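Local structure of predicted DNA-binding transcriptional regulator (Aliivibrio fischeri ES114, 7DWN) at residues A[166-171]-A[261-266]; A[183-188]-A[255-260]; A[191-196]-A[235-240]. The protein probably acts as a DNA-binding transcriptional regulator of the LysR family, recognising cis-regulatory DNA and controlling transcription. One frame throughout, in Å; residues are numbered along the deposited sequence.

Contact 1: A[166-171]-A[261-266]; sequences KTELLP and SLRLPI
Segments 166-171 and 261-266 contain an antiparallel ladder, formed where the long strand 160-174 meets the start of strand 264-272. These two strands probably correspond to the crossover strands that link the two lobes of the periplasmic-binding-protein-like domain of LysR regulators. The short axes run at 141°, so the ladder is markedly twisted. At the start of the segment K166 bends at chi2 (-97°), which lays the chain alongside P265, with K166 CE 3.6 Å from P265 CB. T167 and I266 form a hydrogen-bonded pair: T167 N donates almost straight to I266 O at 2.9 Å, in the carbonyl plane, whereas I266 N reaches T167 O from 36° above that plane. E168 faces P265 in a non-hydrogen-bonded pair. Its extended chain crosses R263 obliquely, and OE1 touches the aliphatic CB of R263 at 3.4 Å. The charged ends stay apart, with OE2 of E168 5.0 Å from NE of R263, too far for a salt bridge. L169 pairs with L264: L169 N to L264 O is the more bent bond (2.8 Å), the return bond straighter. On this face L169 crosses I266 at about a right angle; with I266 CG1 between N and carbonyl carbon, CG2 lies anti to the latter, and CG2 (3.8 Å from L169 CG) and CD1 meet L169. Helix 201-209 packs against both residues. L170 N probably hydrogen-bonds to L240 O of strand 238-241. Its CD2 lies at the edge of the R263 guanidinium, in plane, and touches R263 CD at 3.6 Å. Last, the P171 ring crosses L262, its CG 3.9 Å from L262 CB.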
# COMPACT_ATOMS: atom_id res chain seq x y z
N LYS A 166 2.33 -1.48 38.86
CA LYS A 166 3.65 -0.88 38.89
C LYS A 166 4.61 -1.85 39.57
O LYS A 166 4.35 -2.29 40.69
CB LYS A 166 3.62 0.46 39.63
CG LYS A 166 4.97 1.18 39.72
CD LYS A 166 5.67 0.90 41.04
CE LYS A 166 7.09 1.44 41.04
NZ LYS A 166 7.86 0.93 42.21
N THR A 167 5.70 -2.16 38.89
CA THR A 167 6.66 -3.19 39.27
C THR A 167 8.06 -2.58 39.13
O THR A 167 8.22 -1.41 38.80
CB THR A 167 6.45 -4.43 38.39
OG1 THR A 167 5.06 -4.78 38.40
CG2 THR A 167 7.25 -5.63 38.87
N GLU A 168 9.09 -3.38 39.39
CA GLU A 168 10.47 -2.94 39.23
C GLU A 168 11.26 -3.91 38.36
O GLU A 168 11.06 -5.13 38.42
CB GLU A 168 11.18 -2.79 40.58
CG GLU A 168 10.47 -1.91 41.59
CD GLU A 168 11.27 -1.74 42.87
OE1 GLU A 168 11.99 -0.72 42.99
OE2 GLU A 168 11.21 -2.63 43.74
N LEU A 169 12.14 -3.35 37.55
CA LEU A 169 13.27 -4.08 36.98
C LEU A 169 14.36 -4.18 38.04
O LEU A 169 14.90 -3.15 38.47
CB LEU A 169 13.80 -3.37 35.74
CG LEU A 169 12.89 -3.29 34.51
CD1 LEU A 169 13.49 -2.38 33.46
CD2 LEU A 169 12.67 -4.68 33.95
N LEU A 170 14.66 -5.41 38.45
CA LEU A 170 15.66 -5.72 39.46
C LEU A 170 16.91 -6.25 38.78
O LEU A 170 16.81 -7.18 37.96
CB LEU A 170 15.12 -6.76 40.43
CG LEU A 170 13.76 -6.47 41.06
CD1 LEU A 170 13.32 -7.63 41.94
CD2 LEU A 170 13.81 -5.17 41.86
N PRO A 171 18.08 -5.67 39.06
CA PRO A 171 19.34 -6.25 38.57
C PRO A 171 19.68 -7.50 39.37
O PRO A 171 19.86 -7.44 40.59
CB PRO A 171 20.36 -5.13 38.80
CG PRO A 171 19.79 -4.34 39.93
CD PRO A 171 18.29 -4.41 39.80
N SER A 261 18.73 2.18 44.36
CA SER A 261 18.66 3.13 43.26
C SER A 261 18.83 2.46 41.90
O SER A 261 18.51 3.07 40.88
CB SER A 261 19.71 4.22 43.44
OG SER A 261 21.00 3.66 43.60
N LEU A 262 19.33 1.22 41.87
CA LEU A 262 19.42 0.48 40.62
C LEU A 262 18.12 -0.22 40.26
O LEU A 262 17.92 -0.56 39.09
CB LEU A 262 20.55 -0.55 40.69
CG LEU A 262 21.97 -0.00 40.83
CD1 LEU A 262 23.00 -1.12 40.79
CD2 LEU A 262 22.26 1.02 39.74
N ARG A 263 17.24 -0.44 41.23
CA ARG A 263 15.92 -1.00 40.95
C ARG A 263 15.07 0.05 40.25
O ARG A 263 14.84 1.13 40.79
CB ARG A 263 15.25 -1.46 42.25
CG ARG A 263 16.03 -2.51 43.02
CD ARG A 263 15.29 -2.93 44.28
NE ARG A 263 15.88 -4.09 44.94
CZ ARG A 263 16.76 -4.02 45.93
NH1 ARG A 263 17.15 -2.85 46.40
NH2 ARG A 263 17.24 -5.14 46.47
N LEU A 264 14.60 -0.27 39.04
CA LEU A 264 13.98 0.76 38.20
C LEU A 264 12.48 0.55 38.10
O LEU A 264 12.05 -0.56 37.80
CB LEU A 264 14.60 0.75 36.81
CG LEU A 264 16.12 0.91 36.77
CD1 LEU A 264 16.67 0.43 35.44
CD2 LEU A 264 16.50 2.36 37.02
N PRO A 265 11.66 1.57 38.32
CA PRO A 265 10.21 1.37 38.20
C PRO A 265 9.78 1.19 36.75
O PRO A 265 10.30 1.82 35.84
CB PRO A 265 9.62 2.65 38.80
CG PRO A 265 10.68 3.68 38.58
CD PRO A 265 11.99 2.95 38.72
N ILE A 266 8.81 0.29 36.55
CA ILE A 266 8.13 0.10 35.28
C ILE A 266 6.64 -0.06 35.57
O ILE A 266 6.24 -0.42 36.68
CB ILE A 266 8.65 -1.11 34.47
CG1 ILE A 266 8.61 -2.39 35.32
CG2 ILE A 266 10.06 -0.84 33.95
CD1 ILE A 266 9.02 -3.63 34.55

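Contact 2: A[183-188]-A[255-260]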
# COMPACT_ATOMS: atom_id res chain seq x y z
N TYR A 183 28.00 -12.76 40.34
CA TYR A 183 28.47 -11.46 39.89
C TYR A 183 27.99 -10.39 40.87
O TYR A 183 27.05 -10.61 41.64
CB TYR A 183 27.98 -11.15 38.48
CG TYR A 183 28.25 -12.26 37.49
CD1 TYR A 183 29.53 -12.46 36.98
CD2 TYR A 183 27.24 -13.10 37.07
CE1 TYR A 183 29.78 -13.47 36.08
CE2 TYR A 183 27.48 -14.12 36.16
CZ TYR A 183 28.76 -14.30 35.67
OH TYR A 183 29.02 -15.31 34.77
N ASP A 184 28.64 -9.24 40.82
CA ASP A 184 28.35 -8.19 41.79
C ASP A 184 28.89 -6.87 41.26
O ASP A 184 29.57 -6.82 40.23
CB ASP A 184 28.94 -8.54 43.15
CG ASP A 184 30.37 -8.06 43.29
OD1 ASP A 184 30.55 -6.86 43.51
OD2 ASP A 184 31.30 -8.88 43.17
N PHE A 185 28.60 -5.79 42.01
CA PHE A 185 29.04 -4.45 41.65
C PHE A 185 30.10 -3.89 42.60
O PHE A 185 30.55 -2.75 42.39
CB PHE A 185 27.84 -3.49 41.60
CG PHE A 185 26.88 -3.78 40.47
CD1 PHE A 185 27.21 -3.47 39.16
CD2 PHE A 185 25.64 -4.34 40.73
CE1 PHE A 185 26.33 -3.73 38.13
CE2 PHE A 185 24.75 -4.60 39.71
CZ PHE A 185 25.10 -4.30 38.40
N ILE A 186 30.50 -4.63 43.63
CA ILE A 186 31.55 -4.14 44.53
C ILE A 186 32.91 -4.18 43.84
O ILE A 186 33.75 -3.30 44.05
CB ILE A 186 31.55 -4.92 45.86
CG1 ILE A 186 30.19 -4.86 46.57
CG2 ILE A 186 32.68 -4.43 46.76
CD1 ILE A 186 29.71 -3.46 46.91
N SER A 187 33.14 -5.19 43.00
CA SER A 187 34.39 -5.24 42.25
C SER A 187 34.50 -4.02 41.35
O SER A 187 33.52 -3.62 40.71
CB SER A 187 34.45 -6.52 41.41
OG SER A 187 34.46 -7.68 42.23
N GLN A 188 35.68 -3.40 41.31
CA GLN A 188 35.93 -2.34 40.35
C GLN A 188 36.07 -2.88 38.93
O GLN A 188 36.63 -2.19 38.07
CB GLN A 188 37.18 -1.54 40.73
CG GLN A 188 38.49 -2.32 40.72
CD GLN A 188 39.66 -1.46 41.12
OE1 GLN A 188 39.49 -0.47 41.82
NE2 GLN A 188 40.85 -1.82 40.67
N ALA A 255 19.49 -13.77 42.74
CA ALA A 255 19.49 -12.79 43.81
C ALA A 255 19.69 -11.39 43.25
O ALA A 255 20.40 -11.19 42.25
CB ALA A 255 20.56 -13.07 44.86
N ILE A 256 19.05 -10.43 43.91
CA ILE A 256 19.26 -9.02 43.62
C ILE A 256 20.64 -8.61 44.11
O ILE A 256 21.02 -8.90 45.25
CB ILE A 256 18.17 -8.16 44.27
CG1 ILE A 256 16.78 -8.73 43.97
CG2 ILE A 256 18.27 -6.72 43.79
CD1 ILE A 256 15.66 -8.03 44.71
N ILE A 257 21.40 -7.94 43.24
CA ILE A 257 22.77 -7.56 43.54
C ILE A 257 22.99 -6.06 43.50
O ILE A 257 24.10 -5.60 43.77
CB ILE A 257 23.76 -8.26 42.58
CG1 ILE A 257 23.60 -7.69 41.17
CG2 ILE A 257 23.54 -9.76 42.58
CD1 ILE A 257 24.79 -7.94 40.29
N GLY A 258 21.96 -5.28 43.16
CA GLY A 258 22.12 -3.86 42.99
C GLY A 258 21.69 -3.06 44.21
O GLY A 258 21.06 -3.56 45.14
N GLU A 259 22.08 -1.79 44.20
CA GLU A 259 21.56 -0.82 45.15
C GLU A 259 20.08 -0.57 44.86
O GLU A 259 19.59 -0.84 43.77
CB GLU A 259 22.37 0.47 45.08
CG GLU A 259 22.12 1.48 46.19
CD GLU A 259 23.06 2.66 46.10
OE1 GLU A 259 24.03 2.60 45.32
OE2 GLU A 259 22.83 3.66 46.82
N GLN A 260 19.37 -0.05 45.87
CA GLN A 260 17.96 0.26 45.67
C GLN A 260 17.76 1.28 44.56
O GLN A 260 16.74 1.25 43.86
CB GLN A 260 17.34 0.76 46.97
CG GLN A 260 15.82 0.90 46.93
CD GLN A 260 15.11 -0.44 46.82
OE1 GLN A 260 15.57 -1.44 47.37
NE2 GLN A 260 13.99 -0.46 46.11
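The hydroxyl of Y183 is held by a hydrogen bond with the backbone O of K234, and this fixes the far end of the ring beside strand 191-195. D184 OD1 likewise has one bond within its segment, from S187 N at 3.1 Å. Because the acceptor is the side chain and the donor lies three residues on, this is an Asx motif, although OD1 is modelled too close to a neighbour and its place is less sure. Between the segments the contact is carried mainly by apolar side-chain atoms. The segments meet at the surface of the LysR substrate-binding domain: 183-188 belongs to the loop between strands 160-174 and 191-195, while 255-260 leaves the end of strand 254-256, where I257 is still backbone-bonded to P171. I257 carries the meeting. With chi1 at 69° its CG1 takes the crowded position between N and carbonyl carbon, and its two branches part. CG2, anti to the carbonyl carbon, turns to Y183 O at 3.7 Å. CD1 goes to the phenyl ring of F185, lying 3.4 Å from CE2, and it also approaches D184 CA at 3.9 Å. The F185 and I257 side chains cross at about a right angle, CD1 meeting the ring obliquely. At the ring edge, in plane, I257 O lies 3.6 Å from F185 CD2. G258 CA approaches the ring obliquely, 4.2 Å from F185 CD2.

Contact 3: A[191-196]-A[235-240]; sequences VPWLTY and QGIAWL
I237 is clasped at both ends of its backbone. Its N donates to P192 O at 2.9 Å, in the carbonyl plane, and its O receives L194 N at 2.9 Å, with the donor nearly along the C=O axis (171°). These two bonds make a single beta bridge between W193 and I237. Further along, Y196 OH donates to W239 O at 2.9 Å in the carbonyl plane; the same hydroxyl is hydrogen-bonded to T224, so two partners fix the phenol. Water 1 bridges the two segments: it donates to L194 O at 2.9 Å and accepts from W193 NE1 and W239 N, three bonds that satisfy buried polar atoms.

Packing follows from the bridge. W193, with CG anti to the backbone N (chi1 178°), brings NE1 up to the six-membered ring of W239, near the plane of that ring and 3.6 Å from CZ3. The two ring planes are 81° apart in an oblique meeting, while CB of T195 lies over one face of W193. The V191 and I237 side chains cross at about a right angle, V191 CG1 3.5 Å from I237 CG2, and L194 CB sits 4.1 Å from A238 CB. Bare G236 CA lies beside P192 O.

Y196 is close to a bound MES, probably from the crystallisation liquor, in a position consistent with the effector cleft of LysR regulators. Strand 215-221 pairs with 191-195, helix 201-209 packs on W193 and W239, helix 224-232 covers L194 and A238, and Q89 and Q112 of the second subunit pack on W193 and Q235, respectively.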
# COMPACT_ATOMS: atom_id res chain seq x y z
N VAL A 191 31.13 -6.40 34.54
CA VAL A 191 30.28 -7.57 34.71
C VAL A 191 29.73 -7.98 33.34
O VAL A 191 29.32 -7.11 32.55
CB VAL A 191 29.14 -7.28 35.71
CG1 VAL A 191 28.28 -8.49 35.92
CG2 VAL A 191 29.72 -6.81 37.03
N PRO A 192 29.72 -9.28 33.02
CA PRO A 192 29.00 -9.73 31.82
C PRO A 192 27.54 -9.34 31.91
O PRO A 192 26.84 -9.70 32.86
CB PRO A 192 29.19 -11.25 31.84
CG PRO A 192 29.53 -11.57 33.25
CD PRO A 192 30.32 -10.40 33.75
N TRP A 193 27.08 -8.58 30.92
CA TRP A 193 25.78 -7.94 30.97
C TRP A 193 24.90 -8.51 29.87
O TRP A 193 25.28 -8.49 28.69
CB TRP A 193 25.94 -6.42 30.81
CG TRP A 193 24.68 -5.64 30.80
CD1 TRP A 193 23.50 -5.96 31.42
CD2 TRP A 193 24.46 -4.40 30.12
NE1 TRP A 193 22.56 -4.98 31.16
CE2 TRP A 193 23.13 -4.02 30.36
CE3 TRP A 193 25.26 -3.58 29.32
CZ2 TRP A 193 22.58 -2.85 29.85
CZ3 TRP A 193 24.72 -2.42 28.81
CH2 TRP A 193 23.39 -2.07 29.07
N LEU A 194 23.75 -9.05 30.26
CA LEU A 194 22.73 -9.55 29.35
C LEU A 194 21.66 -8.47 29.24
O LEU A 194 20.90 -8.24 30.19
CB LEU A 194 22.14 -10.86 29.87
CG LEU A 194 23.15 -11.90 30.36
CD1 LEU A 194 22.46 -12.98 31.18
CD2 LEU A 194 23.88 -12.52 29.18
N THR A 195 21.60 -7.81 28.09
CA THR A 195 20.85 -6.58 27.95
C THR A 195 19.65 -6.76 27.02
O THR A 195 19.60 -7.67 26.20
CB THR A 195 21.75 -5.46 27.41
OG1 THR A 195 21.04 -4.21 27.44
CG2 THR A 195 22.17 -5.75 25.98
N TYR A 196 18.67 -5.87 27.19
CA TYR A 196 17.66 -5.67 26.18
C TYR A 196 18.22 -4.82 25.05
O TYR A 196 19.34 -4.30 25.12
CB TYR A 196 16.42 -5.00 26.77
CG TYR A 196 15.80 -5.72 27.94
CD1 TYR A 196 14.90 -6.76 27.75
CD2 TYR A 196 16.10 -5.35 29.25
CE1 TYR A 196 14.33 -7.42 28.82
CE2 TYR A 196 15.54 -6.00 30.32
CZ TYR A 196 14.65 -7.04 30.10
OH TYR A 196 14.08 -7.69 31.17
N GLN A 235 25.55 -16.93 33.16
CA GLN A 235 26.24 -16.28 32.05
C GLN A 235 26.46 -14.79 32.28
O GLN A 235 27.37 -14.21 31.67
CB GLN A 235 25.47 -16.49 30.75
CG GLN A 235 25.38 -17.94 30.31
CD GLN A 235 26.75 -18.56 30.08
OE1 GLN A 235 27.00 -19.70 30.47
NE2 GLN A 235 27.63 -17.82 29.43
N GLY A 236 25.66 -14.15 33.13
CA GLY A 236 25.81 -12.74 33.38
C GLY A 236 24.67 -12.22 34.24
O GLY A 236 23.91 -13.00 34.82
N ILE A 237 24.58 -10.90 34.32
CA ILE A 237 23.55 -10.24 35.12
C ILE A 237 22.51 -9.66 34.18
O ILE A 237 22.76 -9.41 33.00
CB ILE A 237 24.13 -9.14 36.02
CG1 ILE A 237 24.70 -8.00 35.17
CG2 ILE A 237 25.19 -9.71 36.91
CD1 ILE A 237 24.54 -6.64 35.80
N ALA A 238 21.32 -9.40 34.73
CA ALA A 238 20.33 -8.74 33.90
C ALA A 238 19.29 -8.04 34.77
O ALA A 238 19.04 -8.45 35.90
CB ALA A 238 19.64 -9.73 32.95
N TRP A 239 18.69 -6.99 34.21
CA TRP A 239 17.57 -6.31 34.85
C TRP A 239 16.30 -7.03 34.43
O TRP A 239 15.83 -6.89 33.29
CB TRP A 239 17.53 -4.84 34.46
CG TRP A 239 18.40 -3.98 35.34
CD1 TRP A 239 17.99 -3.22 36.40
CD2 TRP A 239 19.81 -3.80 35.23
NE1 TRP A 239 19.07 -2.58 36.95
CE2 TRP A 239 20.20 -2.92 36.25
CE3 TRP A 239 20.79 -4.30 34.36
CZ2 TRP A 239 21.53 -2.53 36.44
CZ3 TRP A 239 22.10 -3.91 34.54
CH2 TRP A 239 22.46 -3.04 35.57
N LEU A 240 15.74 -7.81 35.33
CA LEU A 240 14.55 -8.58 35.02
C LEU A 240 13.34 -8.04 35.78
O LEU A 240 13.49 -7.57 36.91
CB LEU A 240 14.75 -10.06 35.37
CG LEU A 240 15.94 -10.71 34.67
CD1 LEU A 240 16.06 -12.18 35.04
CD2 LEU A 240 15.82 -10.54 33.17
O HOH W 1 19.50 -6.00 31.41

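The chain enters through 166-171 on strand 160-174, and contact 1 closes the outermost loop when 261-266 returns, with 89 residues between. Within it, 183-188 opens contact 2, closed by 255-260 after 66 residues; inside that, 191-196 opens contact 3, closed by 235-240 after 38. The contacts are thus fully nested and none cross. They also touch: R263 packs on I256 between contacts 1 and 2, W239 NE1 and L262 O join contacts 1 and 3 by a probable hydrogen bond, and the Y183 ring packs against P192 and G236 between contacts 2 and 3. Together they tie strands 160-174, 238-241, 254-256 and 264-272 to strand 191-195 and its preceding loop.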